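Local atomic coordinates of glutamate--tRNA ligase (Methanothermobacter thermautotrophicus, PDB entry 3AII), a protein that probably activates glutamate with ATP and transfers it to the acceptor end of tRNA, as a non-discriminating archaeal glutamyl-tRNA synthetase of class I. Residues D462-I467 with L473-E478; P457-D462 with E481-L486; I132-D137 with H283-T288; V97-A102 with E122-Y127. One frame throughout, in Å; residues are numbered along the deposited sequence. Where two conformers were deposited one is given.

Contact 1: D462-I467 with L473-E478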
# COMPACT_ATOMS: atom_id res chain seq x y z
N ASP A 462 20.51 33.57 -3.11
CA ASP A 462 21.73 33.84 -2.35
C ASP A 462 22.92 34.38 -3.16
O ASP A 462 24.02 34.51 -2.62
CB ASP A 462 22.15 32.59 -1.56
CG ASP A 462 21.24 32.34 -0.36
OD1 ASP A 462 20.52 33.28 0.05
OD2 ASP A 462 21.25 31.22 0.18
N ALA A 463 22.71 34.73 -4.43
CA ALA A 463 23.83 35.04 -5.31
C ALA A 463 23.79 36.46 -5.89
O ALA A 463 24.41 37.37 -5.34
CB ALA A 463 23.92 33.99 -6.42
N VAL A 464 23.08 36.63 -7.00
CA VAL A 464 23.08 37.92 -7.70
C VAL A 464 21.73 38.17 -8.32
O VAL A 464 20.93 37.26 -8.46
CB VAL A 464 24.13 37.98 -8.84
CG1 VAL A 464 25.55 37.94 -8.27
CG2 VAL A 464 23.89 36.84 -9.84
N ASN A 465 21.47 39.42 -8.72
CA ASN A 465 20.23 39.75 -9.40
C ASN A 465 20.55 39.98 -10.88
O ASN A 465 21.54 40.62 -11.20
CB ASN A 465 19.63 41.03 -8.80
CG ASN A 465 19.56 40.96 -7.29
OD1 ASN A 465 19.16 39.95 -6.72
ND2 ASN A 465 19.96 42.05 -6.62
N VAL A 466 19.72 39.43 -11.75
CA VAL A 466 19.96 39.55 -13.18
C VAL A 466 18.66 39.88 -13.89
O VAL A 466 17.59 39.81 -13.29
CB VAL A 466 20.48 38.23 -13.74
CG1 VAL A 466 21.85 37.89 -13.13
CG2 VAL A 466 19.46 37.10 -13.50
N ILE A 467 18.77 40.27 -15.16
CA ILE A 467 17.61 40.46 -16.01
C ILE A 467 17.74 39.55 -17.23
O ILE A 467 18.76 39.55 -17.92
CB ILE A 467 17.44 41.94 -16.42
CG1 ILE A 467 17.24 42.78 -15.16
CG2 ILE A 467 16.24 42.10 -17.36
CD1 ILE A 467 17.35 44.24 -15.38
N LEU A 473 21.13 36.67 -20.43
CA LEU A 473 21.06 36.91 -19.00
C LEU A 473 22.07 37.98 -18.62
O LEU A 473 23.27 37.76 -18.80
CB LEU A 473 21.33 35.59 -18.27
CG LEU A 473 20.90 35.49 -16.81
CD1 LEU A 473 19.39 35.54 -16.68
CD2 LEU A 473 21.45 34.21 -16.18
N ARG A 474 21.62 39.13 -18.13
CA ARG A 474 22.53 40.24 -17.82
C ARG A 474 22.58 40.59 -16.34
O ARG A 474 21.55 40.74 -15.69
CB ARG A 474 22.17 41.49 -18.63
CG ARG A 474 22.90 42.73 -18.14
CD ARG A 474 22.75 43.90 -19.10
NE ARG A 474 23.39 43.65 -20.39
CZ ARG A 474 24.70 43.69 -20.60
NH1 ARG A 474 25.19 43.46 -21.81
NH2 ARG A 474 25.52 43.95 -19.59
N TYR A 475 23.80 40.75 -15.82
CA TYR A 475 24.03 41.13 -14.43
C TYR A 475 23.39 42.48 -14.12
O TYR A 475 23.50 43.42 -14.92
CB TYR A 475 25.53 41.23 -14.16
CG TYR A 475 25.85 41.64 -12.74
CD1 TYR A 475 25.85 40.69 -11.73
CD2 TYR A 475 26.15 42.96 -12.42
CE1 TYR A 475 26.13 41.04 -10.42
CE2 TYR A 475 26.43 43.31 -11.11
CZ TYR A 475 26.43 42.35 -10.12
OH TYR A 475 26.72 42.70 -8.82
N HIS A 476 22.73 42.58 -12.96
CA HIS A 476 22.20 43.85 -12.49
C HIS A 476 22.86 44.33 -11.19
O HIS A 476 23.34 45.46 -11.11
CB HIS A 476 20.67 43.80 -12.32
CG HIS A 476 20.09 45.08 -11.80
ND1 HIS A 476 19.93 45.33 -10.46
CD2 HIS A 476 19.64 46.18 -12.45
CE1 HIS A 476 19.39 46.53 -10.30
NE2 HIS A 476 19.21 47.07 -11.49
N SER A 477 22.89 43.47 -10.18
CA SER A 477 23.35 43.88 -8.86
C SER A 477 23.47 42.63 -8.00
O SER A 477 23.28 41.53 -8.50
CB SER A 477 22.34 44.82 -8.21
OG SER A 477 21.03 44.24 -8.25
N GLU A 478 23.75 42.80 -6.71
CA GLU A 478 24.01 41.65 -5.85
C GLU A 478 23.13 41.61 -4.60
O GLU A 478 22.80 40.53 -4.11
CB GLU A 478 25.49 41.59 -5.45
CG GLU A 478 25.85 40.38 -4.58
CD GLU A 478 27.35 40.18 -4.39
OE1 GLU A 478 28.15 40.74 -5.16
OE2 GLU A 478 27.74 39.45 -3.45
O HOH W 1 26.04 37.25 -3.13
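A classic beta bulge interrupts this antiparallel pairing: His476 and Ser477 both face Asn465, and the register slips by one residue between Asn465 and Val466. The evidence lies at Asn465 O, which takes His476 N at 2.9 Å and, more weakly, Ser477 N at 3.3 Å. Asn465 N returns a nearly straight bond (170°) to Ser477 O. Beyond the bulge regular pairing resumes, with Ile467 and Arg474 exchanging two backbone bonds.

The Asn465 side chain repeats the backbone pairing. Its ND2 reaches Ser477 OG at 2.9 Å, with the hydroxyl lying in the amide plane, while Gly479 O also accepts from ND2 and Arg459 donates to OD1; the amide is thereby fixed in its flip. Ser477 OG sits between its own N and carbonyl carbon (chi1 51°), which turns it to Asn465 and to His476 ND1, 2.7 Å away.

On the other side of the strands Val464 CG1 meets the edge of the Tyr475 ring, 3.8 Å from CE1, the two side chains crossing at about a right angle. Val466 CG2 presses on Leu473 CD1 at 3.5 Å. Near the open end, a water touches both Ala463 O and Glu478 OE2. Together these features make a bulged beta hairpin of strands 464-469 and 472-477, within the anticodon-binding region.

Contact 2: P457-D462 with E481-L486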
# COMPACT_ATOMS: atom_id res chain seq x y z
N PRO A 457 13.25 40.32 -14.37
CA PRO A 457 14.28 40.29 -13.33
C PRO A 457 14.20 39.02 -12.50
O PRO A 457 13.11 38.55 -12.16
CB PRO A 457 13.93 41.51 -12.47
CG PRO A 457 12.44 41.63 -12.62
CD PRO A 457 12.15 41.25 -14.05
N LEU A 458 15.37 38.47 -12.19
CA LEU A 458 15.49 37.26 -11.39
C LEU A 458 16.54 37.47 -10.33
O LEU A 458 17.51 38.19 -10.54
CB LEU A 458 15.93 36.07 -12.25
CG LEU A 458 15.06 35.70 -13.45
CD1 LEU A 458 15.80 34.75 -14.40
CD2 LEU A 458 13.75 35.09 -12.97
N ARG A 459 16.36 36.82 -9.19
CA ARG A 459 17.42 36.74 -8.20
C ARG A 459 17.84 35.29 -8.11
O ARG A 459 17.04 34.43 -7.71
CB ARG A 459 16.95 37.23 -6.84
CG ARG A 459 18.02 37.03 -5.78
CD ARG A 459 17.76 37.82 -4.53
NE ARG A 459 18.75 37.50 -3.51
CZ ARG A 459 19.98 38.03 -3.44
NH1 ARG A 459 20.39 38.92 -4.35
NH2 ARG A 459 20.79 37.65 -2.46
N LEU A 460 19.08 35.02 -8.51
CA LEU A 460 19.62 33.68 -8.33
C LEU A 460 19.83 33.55 -6.83
O LEU A 460 20.58 34.33 -6.24
CB LEU A 460 20.95 33.52 -9.07
CG LEU A 460 21.16 33.90 -10.54
CD1 LEU A 460 22.22 32.98 -11.17
CD2 LEU A 460 19.89 33.87 -11.36
N ILE A 461 19.17 32.56 -6.22
CA ILE A 461 19.08 32.49 -4.76
C ILE A 461 20.44 32.64 -4.07
O ILE A 461 21.39 31.95 -4.41
CB ILE A 461 18.39 31.20 -4.31
CG1 ILE A 461 16.91 31.24 -4.71
CG2 ILE A 461 18.57 30.98 -2.78
CD1 ILE A 461 16.19 29.91 -4.56
N ASP A 462 20.51 33.57 -3.11
CA ASP A 462 21.73 33.84 -2.35
C ASP A 462 22.92 34.38 -3.16
O ASP A 462 24.02 34.51 -2.62
CB ASP A 462 22.15 32.59 -1.56
CG ASP A 462 21.24 32.34 -0.36
OD1 ASP A 462 20.52 33.28 0.05
OD2 ASP A 462 21.25 31.22 0.18
N GLU A 481 18.14 44.27 -1.20
CA GLU A 481 17.33 45.48 -1.39
C GLU A 481 17.17 45.80 -2.87
O GLU A 481 16.07 46.14 -3.32
CB GLU A 481 17.92 46.67 -0.64
CG GLU A 481 17.68 46.65 0.86
CD GLU A 481 16.23 46.92 1.24
OE1 GLU A 481 16.00 47.79 2.11
OE2 GLU A 481 15.33 46.27 0.67
N GLU A 482 18.25 45.69 -3.63
CA GLU A 482 18.18 45.89 -5.07
C GLU A 482 17.20 44.89 -5.66
O GLU A 482 16.40 45.23 -6.53
CB GLU A 482 19.56 45.73 -5.72
CG GLU A 482 20.70 46.42 -4.98
CD GLU A 482 20.46 47.90 -4.77
OE1 GLU A 482 19.70 48.50 -5.57
OE2 GLU A 482 21.04 48.47 -3.82
N ALA A 483 17.24 43.65 -5.18
CA ALA A 483 16.32 42.64 -5.68
C ALA A 483 14.87 43.04 -5.43
O ALA A 483 14.00 42.87 -6.28
CB ALA A 483 16.62 41.28 -5.04
N ARG A 484 14.60 43.56 -4.24
CA ARG A 484 13.26 44.03 -3.90
C ARG A 484 12.84 45.20 -4.78
O ARG A 484 11.69 45.29 -5.21
CB ARG A 484 13.17 44.42 -2.43
CG ARG A 484 13.10 43.25 -1.46
CD ARG A 484 13.05 43.76 -0.02
NE ARG A 484 12.52 42.76 0.90
CZ ARG A 484 12.28 42.99 2.19
NH1 ARG A 484 12.54 44.18 2.71
NH2 ARG A 484 11.80 42.02 2.96
N GLU A 485 13.78 46.10 -5.05
CA GLU A 485 13.50 47.26 -5.88
C GLU A 485 13.15 46.83 -7.31
O GLU A 485 12.27 47.41 -7.95
CB GLU A 485 14.69 48.24 -5.85
CG GLU A 485 15.09 48.68 -4.43
CD GLU A 485 15.89 49.98 -4.40
OE1 GLU A 485 15.28 51.06 -4.49
OE2 GLU A 485 17.14 49.93 -4.26
N LEU A 486 13.83 45.79 -7.81
CA LEU A 486 13.53 45.25 -9.14
C LEU A 486 12.21 44.48 -9.21
O LEU A 486 11.65 44.30 -10.29
CB LEU A 486 14.64 44.30 -9.58
CG LEU A 486 15.97 44.83 -10.06
CD1 LEU A 486 16.87 43.66 -10.40
CD2 LEU A 486 15.78 45.73 -11.29
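Apolar contact carries this small interface, which buries 164 Å² in all and divides into two patches. In the first, the ring of Pro457 lies against Leu486 on the last turn of the helix: CB of Pro457 is 4.1 Å from CB of Leu486 and 4.2 Å from its CD1. Leu486 has CG anti to the carbonyl carbon (chi1 -75°), and CD1 thereby reaches the same proline carbon as CB does. In the second patch, Arg459 CD touches Ala483 CB at 3.7 Å. The arginine is extended from CG to NE, and it is the aliphatic part of its chain, alongside the helix, that makes the closest approach; the guanidinium lies obliquely to the alanine methyl.

One further approach has polar character on one side alone. Pro457 CG comes to 3.6 Å from Leu486 O, a van der Waals contact between a ring carbon and a helix carbonyl.

The polar bonds of Arg459 point elsewhere. NH1 is gripped by Asn465 OD1 and Glu478 O, and these two acceptors hold the end of the chain while its CD remains against Ala483.

The spacing of three residues between Ala483 and Leu486 places both on the helix face turned to the strand, where they meet Arg459 and Pro457 respectively. Strand 456-460 runs between strands 464-469 and 489-495, pairing through Leu458 with Val466 and through Arg459 with Ile491, so helix 480-486 packs on one face of this sheet, with Ala483 also touching Asn465.

Contact 3: I132-D137 with H283-T288; sequences ILRIED and HLLGVT
The guanidinium of Arg134 meets Leu285 at its edge, near the plane, with NH2 4.0 Å from Leu285 CD1. This edge contact belongs to the nucleotide-binding, Rossmann-type fold of class I synthetases: strand 130-135 is the middle strand of the parallel sheet 98-101, 130-135 and 164-167, and the end of helix 274-284 comes up against one face of it. At another part of the guanidinium edge lies the carboxylate of Glu136, which the arginine grips side-on through NE and NH1. Both nitrogens converge on one oxygen: NE is 2.8 Å from Glu136 OE2 and NH1 is 3.0 Å from the same atom. That oxygen is just 3° out of the guanidinium plane. The NE bond uses its anti lone pair, whereas NH1 comes nearly along its C-O axis. Asp282 completes the setting through a salt bridge to NH2, so carboxylates on two sides fix the rotation of the group and would offset its positive charge, which lies close to that of Arg100.

Gly286 ends the helix in a Schellman motif, its phi of 74° being one that glycine favours, and Gly286 N bonds back to His283 O. Leu285 just before this turn and Val287 just after it both point to strand 130-135.

Arg134 bends at chi3 (70°), which brings its flat end to Glu136 while CD stays beside Leu285 CD1. Two residues earlier, Ile132 presents its tip to both sides of the turn: its CD1 is 4.3 Å from Val287 CG2 and 3.7 Å from Leu285 CB.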
# COMPACT_ATOMS: atom_id res chain seq x y z
N ILE A 132 -2.14 -11.92 14.98
CA ILE A 132 -1.87 -13.06 14.12
C ILE A 132 -1.82 -12.60 12.66
O ILE A 132 -2.69 -11.86 12.20
CB ILE A 132 -2.94 -14.14 14.29
CG1 ILE A 132 -2.94 -14.68 15.73
CG2 ILE A 132 -2.69 -15.28 13.30
CD1 ILE A 132 -4.15 -15.58 16.06
N LEU A 133 -0.77 -12.99 11.94
CA LEU A 133 -0.73 -12.80 10.49
C LEU A 133 -1.28 -14.08 9.88
O LEU A 133 -0.73 -15.14 10.11
CB LEU A 133 0.70 -12.56 9.99
CG LEU A 133 0.84 -12.60 8.46
CD1 LEU A 133 0.03 -11.47 7.80
CD2 LEU A 133 2.31 -12.47 8.05
N ARG A 134 -2.39 -14.00 9.14
CA ARG A 134 -2.95 -15.18 8.52
C ARG A 134 -3.01 -14.95 7.02
O ARG A 134 -3.77 -14.10 6.54
CB ARG A 134 -4.35 -15.49 9.07
CG ARG A 134 -4.98 -16.74 8.46
CD ARG A 134 -6.29 -17.18 9.19
NE ARG A 134 -7.36 -16.22 8.94
CZ ARG A 134 -8.20 -15.75 9.86
NH1 ARG A 134 -9.15 -14.88 9.51
NH2 ARG A 134 -8.09 -16.13 11.13
N ILE A 135 -2.20 -15.70 6.27
CA ILE A 135 -2.19 -15.55 4.83
C ILE A 135 -3.30 -16.38 4.23
O ILE A 135 -3.33 -17.61 4.37
CB ILE A 135 -0.85 -16.02 4.22
CG1 ILE A 135 0.34 -15.35 4.90
CG2 ILE A 135 -0.86 -15.77 2.72
CD1 ILE A 135 0.35 -13.87 4.78
N GLU A 136 -4.24 -15.71 3.57
CA GLU A 136 -5.47 -16.35 3.13
C GLU A 136 -5.36 -16.75 1.66
O GLU A 136 -5.82 -16.05 0.75
CB GLU A 136 -6.66 -15.45 3.45
CG GLU A 136 -6.81 -15.28 4.97
CD GLU A 136 -8.17 -14.77 5.44
OE1 GLU A 136 -8.91 -14.17 4.63
OE2 GLU A 136 -8.47 -14.96 6.64
N ASP A 137 -4.71 -17.90 1.44
CA ASP A 137 -4.33 -18.33 0.10
C ASP A 137 -5.12 -19.57 -0.36
O ASP A 137 -4.53 -20.51 -0.90
CB ASP A 137 -2.83 -18.61 0.05
CG ASP A 137 -2.42 -19.76 0.94
OD1 ASP A 137 -3.13 -20.08 1.91
OD2 ASP A 137 -1.37 -20.38 0.65
N HIS A 283 -11.93 -18.90 15.08
CA HIS A 283 -12.25 -19.63 16.30
C HIS A 283 -11.06 -20.41 16.80
O HIS A 283 -10.71 -20.33 17.98
CB HIS A 283 -13.41 -20.60 16.10
CG HIS A 283 -13.62 -21.51 17.27
ND1 HIS A 283 -14.22 -21.09 18.44
CD2 HIS A 283 -13.29 -22.81 17.46
CE1 HIS A 283 -14.25 -22.09 19.30
NE2 HIS A 283 -13.71 -23.15 18.73
N LEU A 284 -10.43 -21.18 15.93
CA LEU A 284 -9.37 -22.08 16.40
C LEU A 284 -8.13 -21.34 16.88
O LEU A 284 -7.42 -21.83 17.78
CB LEU A 284 -8.99 -23.13 15.35
CG LEU A 284 -10.06 -24.16 15.01
CD1 LEU A 284 -9.60 -25.00 13.81
CD2 LEU A 284 -10.36 -25.05 16.22
N LEU A 285 -7.86 -20.18 16.29
CA LEU A 285 -6.69 -19.39 16.66
C LEU A 285 -6.98 -18.49 17.84
O LEU A 285 -6.09 -17.78 18.31
CB LEU A 285 -6.22 -18.54 15.47
CG LEU A 285 -5.78 -19.40 14.29
CD1 LEU A 285 -5.54 -18.53 13.07
CD2 LEU A 285 -4.52 -20.19 14.65
N GLY A 286 -8.22 -18.50 18.30
CA GLY A 286 -8.61 -17.67 19.44
C GLY A 286 -8.77 -16.17 19.21
O GLY A 286 -8.63 -15.38 20.15
N VAL A 287 -9.06 -15.75 17.97
CA VAL A 287 -9.29 -14.33 17.69
C VAL A 287 -10.49 -13.82 18.49
O VAL A 287 -11.55 -14.47 18.51
CB VAL A 287 -9.54 -14.11 16.20
CG1 VAL A 287 -10.02 -12.69 15.93
CG2 VAL A 287 -8.25 -14.42 15.43
N THR A 288 -10.32 -12.69 19.17
CA THR A 288 -11.38 -12.15 20.05
C THR A 288 -12.10 -10.97 19.43
O THR A 288 -13.27 -10.72 19.73
CB THR A 288 -10.80 -11.70 21.40
OG1 THR A 288 -9.82 -10.66 21.18
CG2 THR A 288 -10.15 -12.87 22.12

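Contact 4: V97-A102 with E122-Y127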
# COMPACT_ATOMS: atom_id res chain seq x y z
N VAL A 97 -6.66 -10.08 24.54
CA VAL A 97 -7.17 -9.64 23.25
C VAL A 97 -6.32 -10.27 22.14
O VAL A 97 -5.10 -10.25 22.22
CB VAL A 97 -7.12 -8.09 23.13
CG1 VAL A 97 -7.34 -7.63 21.70
CG2 VAL A 97 -8.13 -7.45 24.09
N VAL A 98 -6.99 -10.84 21.13
CA VAL A 98 -6.29 -11.45 19.98
C VAL A 98 -6.91 -10.94 18.69
O VAL A 98 -8.11 -11.12 18.46
CB VAL A 98 -6.40 -12.98 20.03
CG1 VAL A 98 -5.61 -13.62 18.86
CG2 VAL A 98 -5.93 -13.51 21.37
N LEU A 99 -6.08 -10.32 17.85
CA LEU A 99 -6.53 -9.73 16.60
C LEU A 99 -5.78 -10.40 15.46
O LEU A 99 -4.80 -11.10 15.69
CB LEU A 99 -6.26 -8.23 16.61
CG LEU A 99 -6.92 -7.50 17.78
CD1 LEU A 99 -5.88 -6.70 18.56
CD2 LEU A 99 -8.03 -6.60 17.28
N ARG A 100 -6.24 -10.21 14.23
CA ARG A 100 -5.49 -10.76 13.10
C ARG A 100 -5.46 -9.78 11.95
O ARG A 100 -6.30 -8.86 11.85
CB ARG A 100 -6.07 -12.12 12.66
CG ARG A 100 -7.24 -12.04 11.66
CD ARG A 100 -8.49 -11.40 12.21
NE ARG A 100 -9.69 -12.06 11.68
CZ ARG A 100 -10.40 -11.62 10.64
NH1 ARG A 100 -10.06 -10.51 10.00
NH2 ARG A 100 -11.47 -12.31 10.25
N PHE A 101 -4.45 -9.94 11.09
CA PHE A 101 -4.36 -9.20 9.84
C PHE A 101 -4.31 -10.31 8.80
O PHE A 101 -3.45 -11.19 8.89
CB PHE A 101 -3.08 -8.36 9.76
CG PHE A 101 -2.82 -7.79 8.39
CD1 PHE A 101 -3.77 -7.00 7.76
CD2 PHE A 101 -1.63 -8.07 7.72
CE1 PHE A 101 -3.54 -6.49 6.48
CE2 PHE A 101 -1.39 -7.57 6.45
CZ PHE A 101 -2.34 -6.79 5.82
N ALA A 102 -5.24 -10.30 7.85
CA ALA A 102 -5.46 -11.49 7.01
C ALA A 102 -5.51 -11.17 5.52
O ALA A 102 -6.59 -11.21 4.91
CB ALA A 102 -6.74 -12.22 7.44
N GLU A 122 -2.04 -1.49 16.26
CA GLU A 122 -2.28 -0.50 17.31
C GLU A 122 -3.19 -0.99 18.44
O GLU A 122 -2.95 -0.68 19.61
CB GLU A 122 -2.83 0.81 16.73
CG GLU A 122 -1.87 1.58 15.83
CD GLU A 122 -0.72 2.23 16.59
OE1 GLU A 122 -0.85 2.49 17.80
OE2 GLU A 122 0.33 2.47 15.96
N TYR A 123 -4.23 -1.76 18.12
CA TYR A 123 -5.08 -2.31 19.17
C TYR A 123 -4.37 -3.40 19.97
O TYR A 123 -4.58 -3.52 21.17
CB TYR A 123 -6.42 -2.81 18.63
CG TYR A 123 -7.44 -1.72 18.54
CD1 TYR A 123 -7.82 -1.19 17.31
CD2 TYR A 123 -8.01 -1.18 19.68
CE1 TYR A 123 -8.75 -0.17 17.22
CE2 TYR A 123 -8.94 -0.16 19.61
CZ TYR A 123 -9.31 0.33 18.38
OH TYR A 123 -10.24 1.35 18.31
N ALA A 124 -3.54 -4.19 19.30
CA ALA A 124 -2.78 -5.22 20.01
C ALA A 124 -1.82 -4.56 21.00
O ALA A 124 -1.64 -5.05 22.12
CB ALA A 124 -2.04 -6.13 19.02
N ARG A 125 -1.21 -3.44 20.59
CA ARG A 125 -0.33 -2.70 21.49
C ARG A 125 -1.12 -2.12 22.66
O ARG A 125 -0.78 -2.33 23.82
CB ARG A 125 0.37 -1.56 20.75
CG ARG A 125 1.55 -2.00 19.90
CD ARG A 125 2.61 -0.91 19.84
NE ARG A 125 2.04 0.38 19.47
CZ ARG A 125 2.63 1.25 18.66
NH1 ARG A 125 2.02 2.40 18.37
NH2 ARG A 125 3.81 0.98 18.12
N LYS A 126 -2.19 -1.40 22.32
CA LYS A 126 -3.06 -0.79 23.32
C LYS A 126 -3.52 -1.78 24.39
O LYS A 126 -3.50 -1.46 25.58
CB LYS A 126 -4.28 -0.18 22.62
CG LYS A 126 -5.24 0.58 23.52
CD LYS A 126 -6.49 0.99 22.75
CE LYS A 126 -7.06 2.31 23.24
NZ LYS A 126 -7.41 2.28 24.68
N TYR A 127 -3.93 -2.98 23.98
CA TYR A 127 -4.48 -3.97 24.91
C TYR A 127 -3.48 -5.03 25.38
O TYR A 127 -3.86 -6.00 26.03
CB TYR A 127 -5.72 -4.63 24.32
CG TYR A 127 -6.91 -3.70 24.32
CD1 TYR A 127 -7.18 -2.90 23.23
CD2 TYR A 127 -7.72 -3.59 25.44
CE1 TYR A 127 -8.25 -2.03 23.24
CE2 TYR A 127 -8.79 -2.73 25.46
CZ TYR A 127 -9.05 -1.94 24.35
OH TYR A 127 -10.11 -1.07 24.35
O HOH W 2 -4.58 -8.82 26.11
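In Leu99 a chi1 of -57° sets CG toward the helix, and an unusual, non-staggered chi2 of 126° puts CD1 on its backbone. That methyl lies 3.5 Å from Ala124 N and 3.9 Å from each of two side-chain carbons, Tyr123 CB and Ala124 CB; it therefore rests over the Tyr123-Ala124 peptide. Val97, with CG1 anti to its N (chi1 167°), turns CG2 to the last turn, where it stands 3.7 Å from Tyr127 CB and oblique to the ring.

Tyr123 meets the strand with CB; Tyr127 does so with CB and the near part of its ring, and the hydroxyl ends of both lead away. OH of Tyr123 bonds to the carbonyl of Arg88, and OH of Tyr127 to the amide of Leu90.

One water joins the two backbones at the end of the helix, accepting from Val97 N and donating to Tyr127 O, each at 2.9 Å. The direct contacts are van der Waals contacts of Val97 and Leu99 methyls with side-chain carbons and with the helix backbone. Tyr123 and Tyr127 are one helical turn apart. Such packing of helix 111-126 on strand 98-101 forms the first half of the beta-alpha-beta crossover to strand 130-135, in the Rossmann-type catalytic domain.

From the N terminus, contact 4 closes first, over a short span of 19 residues, most of it helix 111-126 itself. Contact 3 follows in series and closes a far longer one, of 145 residues, from strand 130-135 to the end of helix 274-284. The two are bound together: Ile132 O to Phe101 N (2.8 Å) lies within the parallel sheet, while Thr288 N to Val98 O (2.8 Å) fastens the loop after helix 274-284 to edge strand 98-101. Much later, contact 2 opens at strand 456-460 and encloses contact 1, whose hairpin is nested within its loop; they share Asp462. This pair ties one sheet to helix 480-486 in the anticodon-binding region. The two pairs lie far apart: the centres of contacts 1 and 3 are about 67 Å from each other.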